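Local coordinates for protein 11R-lipoxygenase (Gersemia fruticosa, PDB 3VF1) that probably catalyses the calcium-dependent dioxygenation of polyunsaturated fatty acids with a non-heme iron, inserting both oxygen atoms of molecular oxygen, at residues Val132-Pro141 against Ile150-Val158; Ile503-Tyr514 against Asp652-Phe662. All blocks are in the same frame, centred on the assembly; numbering follows the deposited sequence.

Contact 1: residues Val132-Pro141 against Ile150-Val158; sequences VVYEGKAILP and IAEQRTKEV
Ile139 O takes two bonds from the guanidinium group of Arg154. Arg154 NH2 lies 2.8 Å from Ile139 O, in the carbonyl plane. Arg154 NH1 is 3.1 Å from Ile139 O and stands above that plane. The oxygen sits close to the guanidinium plane, so the group reaches it end-on with both nitrogens. Pro141 covers one guanidinium face, its CA 3.7 Å above the centre of the plane. The chain of Arg154 bends at chi3 (-57°), which turns its end toward the loop. NE forms a salt bridge with Glu526 and NH1 also bonds Asn146, which probably fixes the rotation of the group.

Tyr134 is the second centre of the contact. Its ring projects from the strand toward helix 148-164, and its hydroxyl donates to Glu157 OE1, 3.1 Å from Tyr134 OH. The donor comes from above the carboxylate plane, 62° out of it. Glu157 OE2 bonds Ser413, so both carboxylate oxygens have partners. Ile150 CD1 meets the ring at its edge, 4.1 Å from Tyr134 CD1. The CG of Gln153 packs against Tyr134 OH, at 3.5 Å. Beyond it, the amide end of Gln153 meets the two methyls of Val132.

Val132 and Tyr134 belong to the edge strand 130-134 of one sheet of the PLAT beta sandwich. The helix segment 150-158 runs at 130° to the strand segment 132-134, with axes 10.6 Å apart at their closest. Strand 83-90 pairs with strand 130-134, and its Met85 also touches Ile150 and Gln153. The loop beyond the strand packs Ala138 and Leu140 on helix 416-425, which carries this edge of the sandwich over to the helical part of the chain.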
loop_
_atom_site.group_PDB
_atom_site.type_symbol
_atom_site.label_atom_id
_atom_site.label_comp_id
_atom_site.label_asym_id
_atom_site.label_seq_id
_atom_site.Cartn_x
_atom_site.Cartn_y
_atom_site.Cartn_z
ATOM N N VAL A 132 -8.379 27.488 7.066
ATOM C CA VAL A 132 -9.480 27.945 6.222
ATOM C C VAL A 132 -10.147 26.755 5.535
ATOM O O VAL A 132 -9.483 25.939 4.899
ATOM C CB VAL A 132 -9.008 28.960 5.159
ATOM C CG1 VAL A 132 -7.904 28.369 4.285
ATOM C CG2 VAL A 132 -10.183 29.420 4.305
ATOM N N VAL A 133 -11.466 26.664 5.673
ATOM C CA VAL A 133 -12.218 25.531 5.150
ATOM C C VAL A 133 -13.290 25.984 4.164
ATOM O O VAL A 133 -14.147 26.799 4.501
ATOM C CB VAL A 133 -12.899 24.752 6.294
ATOM C CG1 VAL A 133 -13.576 23.499 5.758
ATOM C CG2 VAL A 133 -11.886 24.398 7.372
ATOM N N TYR A 134 -13.238 25.452 2.947
ATOM C CA TYR A 134 -14.240 25.767 1.934
ATOM C C TYR A 134 -15.543 25.046 2.234
ATOM O O TYR A 134 -15.589 24.152 3.078
ATOM C CB TYR A 134 -13.764 25.339 0.546
ATOM C CG TYR A 134 -12.438 25.921 0.121
ATOM C CD1 TYR A 134 -12.372 27.137 -0.545
ATOM C CD2 TYR A 134 -11.253 25.246 0.367
ATOM C CE1 TYR A 134 -11.162 27.666 -0.944
ATOM C CE2 TYR A 134 -10.044 25.767 -0.025
ATOM C CZ TYR A 134 -10.002 26.975 -0.678
ATOM O OH TYR A 134 -8.785 27.478 -1.065
ATOM N N GLU A 135 -16.600 25.435 1.530
ATOM C CA GLU A 135 -17.872 24.732 1.609
ATOM C C GLU A 135 -17.782 23.471 0.750
ATOM O O GLU A 135 -17.017 23.426 -0.213
ATOM C CB GLU A 135 -19.009 25.642 1.139
ATOM C CG GLU A 135 -20.396 25.213 1.594
ATOM C CD GLU A 135 -21.020 24.167 0.691
ATOM O OE1 GLU A 135 -20.581 24.042 -0.471
ATOM O OE2 GLU A 135 -21.956 23.472 1.142
ATOM N N GLY A 136 -18.560 22.452 1.107
ATOM C CA GLY A 136 -18.471 21.142 0.479
ATOM C C GLY A 136 -18.248 21.145 -1.023
ATOM O O GLY A 136 -17.361 20.453 -1.523
ATOM N N LYS A 137 -19.058 21.919 -1.740
ATOM C CA LYS A 137 -19.000 21.981 -3.200
ATOM C C LYS A 137 -17.562 21.988 -3.725
ATOM O O LYS A 137 -16.736 22.789 -3.290
ATOM C CB LYS A 137 -19.733 23.235 -3.687
ATOM C CG LYS A 137 -20.094 23.235 -5.162
ATOM C CD LYS A 137 -20.667 24.585 -5.576
ATOM C CE LYS A 137 -21.130 24.591 -7.028
ATOM N NZ LYS A 137 -22.402 23.838 -7.225
ATOM N N ALA A 138 -17.271 21.089 -4.662
ATOM C CA ALA A 138 -15.955 21.032 -5.289
ATOM C C ALA A 138 -15.927 21.948 -6.508
ATOM O O ALA A 138 -16.875 21.975 -7.293
ATOM C CB ALA A 138 -15.612 19.602 -5.686
ATOM N N ILE A 139 -14.837 22.691 -6.664
ATOM C CA ILE A 139 -14.759 23.726 -7.689
ATOM C C ILE A 139 -13.407 23.735 -8.395
ATOM O O ILE A 139 -12.366 23.913 -7.762
ATOM C CB ILE A 139 -14.997 25.120 -7.076
ATOM C CG1 ILE A 139 -16.351 25.163 -6.365
ATOM C CG2 ILE A 139 -14.921 26.196 -8.149
ATOM C CD1 ILE A 139 -16.562 26.405 -5.531
ATOM N N LEU A 140 -13.432 23.548 -9.710
ATOM C CA LEU A 140 -12.224 23.642 -10.522
ATOM C C LEU A 140 -11.787 25.097 -10.638
ATOM O O LEU A 140 -12.617 26.003 -10.569
ATOM C CB LEU A 140 -12.482 23.066 -11.915
ATOM C CG LEU A 140 -12.836 21.581 -11.967
ATOM C CD1 LEU A 140 -13.320 21.188 -13.354
ATOM C CD2 LEU A 140 -11.634 20.746 -11.564
ATOM N N PRO A 141 -10.479 25.331 -10.819
ATOM C CA PRO A 141 -9.983 26.705 -10.954
ATOM C C PRO A 141 -10.501 27.372 -12.224
ATOM O O PRO A 141 -10.736 28.580 -12.236
ATOM C CB PRO A 141 -8.465 26.526 -11.020
ATOM C CG PRO A 141 -8.266 25.142 -11.526
ATOM C CD PRO A 141 -9.402 24.338 -10.971
ATOM N N ILE A 150 -12.877 32.812 -3.805
ATOM C CA ILE A 150 -12.388 31.440 -3.895
ATOM C C ILE A 150 -11.036 31.414 -4.598
ATOM O O ILE A 150 -10.075 30.826 -4.104
ATOM C CB ILE A 150 -13.357 30.547 -4.695
ATOM C CG1 ILE A 150 -14.731 30.497 -4.023
ATOM C CG2 ILE A 150 -12.789 29.141 -4.839
ATOM C CD1 ILE A 150 -14.753 29.733 -2.722
ATOM N N ALA A 151 -10.976 32.065 -5.756
ATOM C CA ALA A 151 -9.790 32.045 -6.603
ATOM C C ALA A 151 -8.557 32.598 -5.893
ATOM O O ALA A 151 -7.439 32.136 -6.129
ATOM C CB ALA A 151 -10.055 32.827 -7.882
ATOM N N GLU A 152 -8.756 33.587 -5.030
ATOM C CA GLU A 152 -7.642 34.198 -4.313
ATOM C C GLU A 152 -7.205 33.333 -3.137
ATOM O O GLU A 152 -6.026 33.303 -2.784
ATOM C CB GLU A 152 -8.018 35.597 -3.823
ATOM C CG GLU A 152 -8.124 36.631 -4.934
ATOM C CD GLU A 152 -8.377 38.032 -4.410
ATOM O OE1 GLU A 152 -8.580 38.186 -3.186
ATOM O OE2 GLU A 152 -8.368 38.980 -5.225
ATOM N N GLN A 153 -8.157 32.628 -2.536
ATOM C CA GLN A 153 -7.867 31.786 -1.384
ATOM C C GLN A 153 -7.089 30.534 -1.785
ATOM O O GLN A 153 -6.050 30.226 -1.200
ATOM C CB GLN A 153 -9.164 31.388 -0.676
ATOM C CG GLN A 153 -8.948 30.537 0.566
ATOM C CD GLN A 153 -7.993 31.180 1.552
ATOM O OE1 GLN A 153 -7.003 30.572 1.959
ATOM N NE2 GLN A 153 -8.285 32.415 1.944
ATOM N N ARG A 154 -7.594 29.820 -2.787
ATOM C CA ARG A 154 -6.979 28.569 -3.223
ATOM C C ARG A 154 -5.525 28.758 -3.633
ATOM O O ARG A 154 -4.717 27.839 -3.516
ATOM C CB ARG A 154 -7.778 27.955 -4.375
ATOM C CG ARG A 154 -7.782 28.775 -5.653
ATOM C CD ARG A 154 -8.919 28.345 -6.566
ATOM N NE ARG A 154 -8.856 26.920 -6.880
ATOM C CZ ARG A 154 -9.906 26.169 -7.202
ATOM N NH1 ARG A 154 -11.125 26.691 -7.251
ATOM N NH2 ARG A 154 -9.737 24.882 -7.469
ATOM N N THR A 155 -5.193 29.953 -4.109
ATOM C CA THR A 155 -3.824 30.259 -4.500
ATOM C C THR A 155 -2.945 30.396 -3.260
ATOM O O THR A 155 -1.781 29.996 -3.260
ATOM C CB THR A 155 -3.751 31.559 -5.316
ATOM O OG1 THR A 155 -4.580 31.446 -6.480
ATOM C CG2 THR A 155 -2.321 31.846 -5.745
ATOM N N LYS A 156 -3.517 30.960 -2.202
ATOM C CA LYS A 156 -2.802 31.146 -0.946
ATOM C C LYS A 156 -2.631 29.817 -0.217
ATOM O O LYS A 156 -1.562 29.527 0.319
ATOM C CB LYS A 156 -3.556 32.137 -0.057
ATOM C CG LYS A 156 -2.989 32.278 1.347
ATOM C CD LYS A 156 -3.799 33.270 2.168
ATOM C CE LYS A 156 -3.379 33.266 3.630
ATOM N NZ LYS A 156 -1.947 33.637 3.815
ATOM N N GLU A 157 -3.692 29.017 -0.198
ATOM C CA GLU A 157 -3.667 27.719 0.464
ATOM C C GLU A 157 -2.524 26.867 -0.079
ATOM O O GLU A 157 -1.675 26.390 0.675
ATOM C CB GLU A 157 -4.996 26.997 0.247
ATOM C CG GLU A 157 -5.172 25.743 1.086
ATOM C CD GLU A 157 -6.413 24.957 0.703
ATOM O OE1 GLU A 157 -6.851 25.074 -0.462
ATOM O OE2 GLU A 157 -6.952 24.224 1.560
ATOM N N VAL A 158 -2.512 26.687 -1.396
ATOM C CA VAL A 158 -1.480 25.900 -2.059
ATOM C C VAL A 158 -0.093 26.486 -1.815
ATOM O O VAL A 158 0.882 25.749 -1.663
ATOM C CB VAL A 158 -1.737 25.823 -3.575
ATOM C CG1 VAL A 158 -0.533 25.234 -4.298
ATOM C CG2 VAL A 158 -2.989 25.006 -3.859
#

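Contact 2: residues Ile503-Tyr514 against Asp652-Phe662; sequences IHQFVQDIIQIY and DAAAHAAMAKF
Phe506 and Phe662 form an offset stack, with centroids 4.4 Å apart and planes at 16°. Each ring lies over a face of the other, displaced toward the rim. Both have CG anti to the backbone N (chi1 169° for Phe506), which brings each ring to the other helix. Phe506 CE1 also packs on Met659 CG, 3.6 Å away. Ile503 CG1 meets the far end of the Phe662 ring at CZ.

The other apolar contacts are aliphatic. Ile510 CD1 rests on the methyl of Ala658, 3.6 Å from its CB. Ile513 reaches Ala654 with its CD1 methyl, 3.8 Å from Ala654 CB and closer to the carbonyl oxygen.

These contacts join two long helices of the lipoxygenase catalytic domain, 491-514 and 653-676. The segments run almost antiparallel, at 171°, with axes 9.4 Å apart. Ala654, Ala655 and Ala658 are small, which probably lets Ile510 and Ile513 pack close to the backbone of the other helix. Leu420 of helix 416-425 touches both Phe506 and Ile510.

The polar bonds lie beside and beyond this apolar packing. Lys661 NZ makes a salt bridge to the syn lone pair of Asp509 OD2, at 2.9 Å. Gln505 NE2 bonds Asp509 OD1 from within the same helix, so each carboxylate oxygen has a donor. A water donates to Asp509 OD2 and to Ala658 O, bridging the helices beside the Phe506 ring. At the other end, Tyr514 OH donates to Asp652 OD2, 2.7 Å away. That oxygen lies at the edge of the tyrosine ring and is met from above its carboxylate plane.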
loop_
_atom_site.group_PDB
_atom_site.type_symbol
_atom_site.label_atom_id
_atom_site.label_comp_id
_atom_site.label_asym_id
_atom_site.label_seq_id
_atom_site.Cartn_x
_atom_site.Cartn_y
_atom_site.Cartn_z
ATOM N N ILE A 503 -13.249 0.205 -9.721
ATOM C CA ILE A 503 -12.603 1.442 -9.301
ATOM C C ILE A 503 -12.448 2.391 -10.486
ATOM O O ILE A 503 -12.567 3.606 -10.338
ATOM C CB ILE A 503 -11.217 1.179 -8.686
ATOM C CG1 ILE A 503 -11.368 0.513 -7.318
ATOM C CG2 ILE A 503 -10.442 2.482 -8.541
ATOM C CD1 ILE A 503 -10.062 0.021 -6.727
ATOM N N HIS A 504 -12.182 1.834 -11.661
ATOM C CA HIS A 504 -12.049 2.645 -12.864
ATOM C C HIS A 504 -13.373 3.324 -13.181
ATOM O O HIS A 504 -13.404 4.473 -13.615
ATOM C CB HIS A 504 -11.611 1.790 -14.053
ATOM C CG HIS A 504 -11.389 2.577 -15.306
ATOM N ND1 HIS A 504 -12.399 2.842 -16.207
ATOM C CD2 HIS A 504 -10.277 3.164 -15.806
ATOM C CE1 HIS A 504 -11.917 3.554 -17.209
ATOM N NE2 HIS A 504 -10.630 3.762 -16.990
ATOM N N GLN A 505 -14.468 2.604 -12.962
ATOM C CA GLN A 505 -15.798 3.147 -13.201
ATOM C C GLN A 505 -16.085 4.296 -12.239
ATOM O O GLN A 505 -16.621 5.329 -12.636
ATOM C CB GLN A 505 -16.858 2.055 -13.042
ATOM C CG GLN A 505 -18.256 2.502 -13.421
ATOM C CD GLN A 505 -18.350 2.927 -14.871
ATOM O OE1 GLN A 505 -17.965 2.181 -15.771
ATOM N NE2 GLN A 505 -18.853 4.134 -15.106
ATOM N N PHE A 506 -15.723 4.111 -10.973
ATOM C CA PHE A 506 -15.955 5.131 -9.957
ATOM C C PHE A 506 -15.183 6.410 -10.262
ATOM O O PHE A 506 -15.742 7.504 -10.234
ATOM C CB PHE A 506 -15.566 4.607 -8.573
ATOM C CG PHE A 506 -15.536 5.669 -7.510
ATOM C CD1 PHE A 506 -16.682 6.376 -7.189
ATOM C CD2 PHE A 506 -14.365 5.957 -6.829
ATOM C CE1 PHE A 506 -16.660 7.352 -6.214
ATOM C CE2 PHE A 506 -14.339 6.932 -5.849
ATOM C CZ PHE A 506 -15.486 7.630 -5.542
ATOM N N VAL A 507 -13.896 6.268 -10.553
ATOM C CA VAL A 507 -13.059 7.418 -10.869
ATOM C C VAL A 507 -13.587 8.145 -12.099
ATOM O O VAL A 507 -13.582 9.372 -12.151
ATOM C CB VAL A 507 -11.596 6.999 -11.107
ATOM C CG1 VAL A 507 -10.797 8.147 -11.711
ATOM C CG2 VAL A 507 -10.961 6.532 -9.805
ATOM N N GLN A 508 -14.049 7.386 -13.084
ATOM C CA GLN A 508 -14.589 7.969 -14.305
ATOM C C GLN A 508 -15.858 8.763 -14.012
ATOM O O GLN A 508 -16.054 9.851 -14.551
ATOM C CB GLN A 508 -14.884 6.879 -15.335
ATOM C CG GLN A 508 -15.384 7.411 -16.668
ATOM C CD GLN A 508 -15.514 6.325 -17.718
ATOM O OE1 GLN A 508 -16.563 5.692 -17.847
ATOM N NE2 GLN A 508 -14.446 6.103 -18.474
ATOM N N ASP A 509 -16.717 8.214 -13.159
ATOM C CA ASP A 509 -17.956 8.885 -12.788
ATOM C C ASP A 509 -17.664 10.225 -12.123
ATOM O O ASP A 509 -18.255 11.243 -12.477
ATOM C CB ASP A 509 -18.789 8.007 -11.852
ATOM C CG ASP A 509 -19.373 6.796 -12.553
ATOM O OD1 ASP A 509 -19.331 6.752 -13.801
ATOM O OD2 ASP A 509 -19.882 5.892 -11.856
ATOM N N ILE A 510 -16.745 10.222 -11.162
ATOM C CA ILE A 510 -16.387 11.437 -10.441
ATOM C C ILE A 510 -15.814 12.483 -11.388
ATOM O O ILE A 510 -16.219 13.643 -11.364
ATOM C CB ILE A 510 -15.350 11.151 -9.337
ATOM C CG1 ILE A 510 -15.955 10.254 -8.253
ATOM C CG2 ILE A 510 -14.842 12.452 -8.729
ATOM C CD1 ILE A 510 -17.181 10.838 -7.577
ATOM N N ILE A 511 -14.871 12.066 -12.224
ATOM C CA ILE A 511 -14.194 12.983 -13.133
ATOM C C ILE A 511 -15.149 13.588 -14.161
ATOM O O ILE A 511 -15.009 14.752 -14.534
ATOM C CB ILE A 511 -13.031 12.282 -13.861
ATOM C CG1 ILE A 511 -11.918 11.935 -12.869
ATOM C CG2 ILE A 511 -12.481 13.159 -14.980
ATOM C CD1 ILE A 511 -11.305 13.136 -12.175
ATOM N N GLN A 512 -16.121 12.805 -14.616
ATOM C CA GLN A 512 -17.063 13.286 -15.623
ATOM C C GLN A 512 -18.138 14.191 -15.026
ATOM O O GLN A 512 -18.900 14.823 -15.755
ATOM C CB GLN A 512 -17.702 12.112 -16.368
ATOM C CG GLN A 512 -16.740 11.410 -17.316
ATOM C CD GLN A 512 -17.417 10.358 -18.174
ATOM O OE1 GLN A 512 -18.615 10.104 -18.040
ATOM N NE2 GLN A 512 -16.649 9.742 -19.066
ATOM N N ILE A 513 -18.196 14.256 -13.699
ATOM C CA ILE A 513 -19.093 15.183 -13.019
ATOM C C ILE A 513 -18.552 16.608 -13.095
ATOM O O ILE A 513 -19.320 17.567 -13.194
ATOM C CB ILE A 513 -19.285 14.801 -11.535
ATOM C CG1 ILE A 513 -20.211 13.589 -11.412
ATOM C CG2 ILE A 513 -19.868 15.968 -10.748
ATOM C CD1 ILE A 513 -20.292 13.017 -10.010
ATOM N N TYR A 514 -17.229 16.743 -13.055
ATOM C CA TYR A 514 -16.593 18.057 -12.985
ATOM C C TYR A 514 -15.918 18.464 -14.293
ATOM O O TYR A 514 -15.860 19.648 -14.624
ATOM C CB TYR A 514 -15.586 18.079 -11.834
ATOM C CG TYR A 514 -16.223 17.759 -10.504
ATOM C CD1 TYR A 514 -16.872 18.742 -9.770
ATOM C CD2 TYR A 514 -16.196 16.470 -9.991
ATOM C CE1 TYR A 514 -17.468 18.453 -8.559
ATOM C CE2 TYR A 514 -16.789 16.171 -8.780
ATOM C CZ TYR A 514 -17.422 17.167 -8.068
ATOM O OH TYR A 514 -18.016 16.879 -6.862
ATOM N N ASP A 652 -21.134 17.739 -3.055
ATOM C CA ASP A 652 -22.020 17.617 -4.206
ATOM C C ASP A 652 -22.794 16.305 -4.164
ATOM O O ASP A 652 -22.211 15.235 -4.002
ATOM C CB ASP A 652 -21.218 17.707 -5.505
ATOM C CG ASP A 652 -20.338 18.943 -5.564
ATOM O OD1 ASP A 652 -20.863 20.036 -5.856
ATOM O OD2 ASP A 652 -19.119 18.817 -5.321
ATOM N N ALA A 653 -24.110 16.396 -4.316
ATOM C CA ALA A 653 -24.976 15.224 -4.250
ATOM C C ALA A 653 -24.684 14.250 -5.389
ATOM O O ALA A 653 -24.958 13.055 -5.275
ATOM C CB ALA A 653 -26.437 15.649 -4.278
ATOM N N ALA A 654 -24.133 14.761 -6.485
ATOM C CA ALA A 654 -23.784 13.919 -7.624
ATOM C C ALA A 654 -22.602 13.016 -7.277
ATOM O O ALA A 654 -22.522 11.877 -7.737
ATOM C CB ALA A 654 -23.464 14.773 -8.836
ATOM N N ALA A 655 -21.685 13.531 -6.466
ATOM C CA ALA A 655 -20.540 12.749 -6.016
ATOM C C ALA A 655 -21.008 11.616 -5.107
ATOM O O ALA A 655 -20.528 10.489 -5.207
ATOM C CB ALA A 655 -19.545 13.636 -5.289
ATOM N N HIS A 656 -21.954 11.923 -4.225
ATOM C CA HIS A 656 -22.511 10.930 -3.315
ATOM C C HIS A 656 -23.170 9.793 -4.088
ATOM O O HIS A 656 -23.091 8.632 -3.688
ATOM C CB HIS A 656 -23.525 11.584 -2.375
ATOM C CG HIS A 656 -22.923 12.591 -1.447
ATOM N ND1 HIS A 656 -23.643 13.638 -0.914
ATOM C CD2 HIS A 656 -21.667 12.708 -0.954
ATOM C CE1 HIS A 656 -22.856 14.359 -0.135
ATOM N NE2 HIS A 656 -21.653 13.816 -0.141
ATOM N N ALA A 657 -23.819 10.131 -5.198
ATOM C CA ALA A 657 -24.456 9.125 -6.040
ATOM C C ALA A 657 -23.405 8.200 -6.644
ATOM O O ALA A 657 -23.605 6.989 -6.723
ATOM C CB ALA A 657 -25.269 9.791 -7.137
ATOM N N ALA A 658 -22.285 8.778 -7.067
ATOM C CA ALA A 658 -21.199 8.001 -7.650
ATOM C C ALA A 658 -20.593 7.072 -6.602
ATOM O O ALA A 658 -20.329 5.899 -6.874
ATOM C CB ALA A 658 -20.135 8.924 -8.216
ATOM N N MET A 659 -20.381 7.607 -5.404
ATOM C CA MET A 659 -19.822 6.838 -4.301
ATOM C C MET A 659 -20.749 5.696 -3.885
ATOM O O MET A 659 -20.289 4.610 -3.546
ATOM C CB MET A 659 -19.556 7.752 -3.103
ATOM C CG MET A 659 -18.264 8.546 -3.209
ATOM S SD MET A 659 -18.198 9.953 -2.078
ATOM C CE MET A 659 -18.963 9.261 -0.613
ATOM N N ALA A 660 -22.054 5.942 -3.910
ATOM C CA ALA A 660 -23.023 4.926 -3.515
ATOM C C ALA A 660 -23.060 3.793 -4.538
ATOM O O ALA A 660 -23.170 2.623 -4.177
ATOM C CB ALA A 660 -24.403 5.544 -3.354
ATOM N N LYS A 661 -22.971 4.151 -5.814
ATOM C CA LYS A 661 -22.924 3.168 -6.889
ATOM C C LYS A 661 -21.664 2.321 -6.743
ATOM O O LYS A 661 -21.672 1.113 -6.992
ATOM C CB LYS A 661 -22.930 3.882 -8.240
ATOM C CG LYS A 661 -22.699 2.984 -9.445
ATOM C CD LYS A 661 -22.427 3.822 -10.686
ATOM C CE LYS A 661 -22.005 2.968 -11.867
ATOM N NZ LYS A 661 -21.478 3.805 -12.981
ATOM N N PHE A 662 -20.583 2.978 -6.336
ATOM C CA PHE A 662 -19.313 2.320 -6.065
ATOM C C PHE A 662 -19.494 1.245 -4.995
ATOM O O PHE A 662 -19.133 0.086 -5.199
ATOM C CB PHE A 662 -18.297 3.374 -5.612
ATOM C CG PHE A 662 -16.889 2.866 -5.473
ATOM C CD1 PHE A 662 -16.308 2.085 -6.458
ATOM C CD2 PHE A 662 -16.134 3.207 -4.362
ATOM C CE1 PHE A 662 -15.003 1.638 -6.323
ATOM C CE2 PHE A 662 -14.833 2.765 -4.225
ATOM C CZ PHE A 662 -14.267 1.981 -5.206
HETATM O O HOH W 1 -19.248 4.698 -9.472
#

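Overall arrangement
Contact 1 lies where the PLAT domain meets the helical catalytic part, and contact 2 lies within that part. Their centres are about 21 Å apart, and they touch directly. Asp652 OD2 probably accepts a hydrogen bond from Ala138 N at 3.0 Å, so the loop of 132-141 is tied to the start of helix 653-676. Ala138 CB packs on Tyr514 CE1 at 3.6 Å. Helix 416-425 borders both contacts. The nearer to the iron site is contact 2: the side chain of Ile503 is about 11 Å from that of His575, an iron ligand. Contact 1 is away from the iron site.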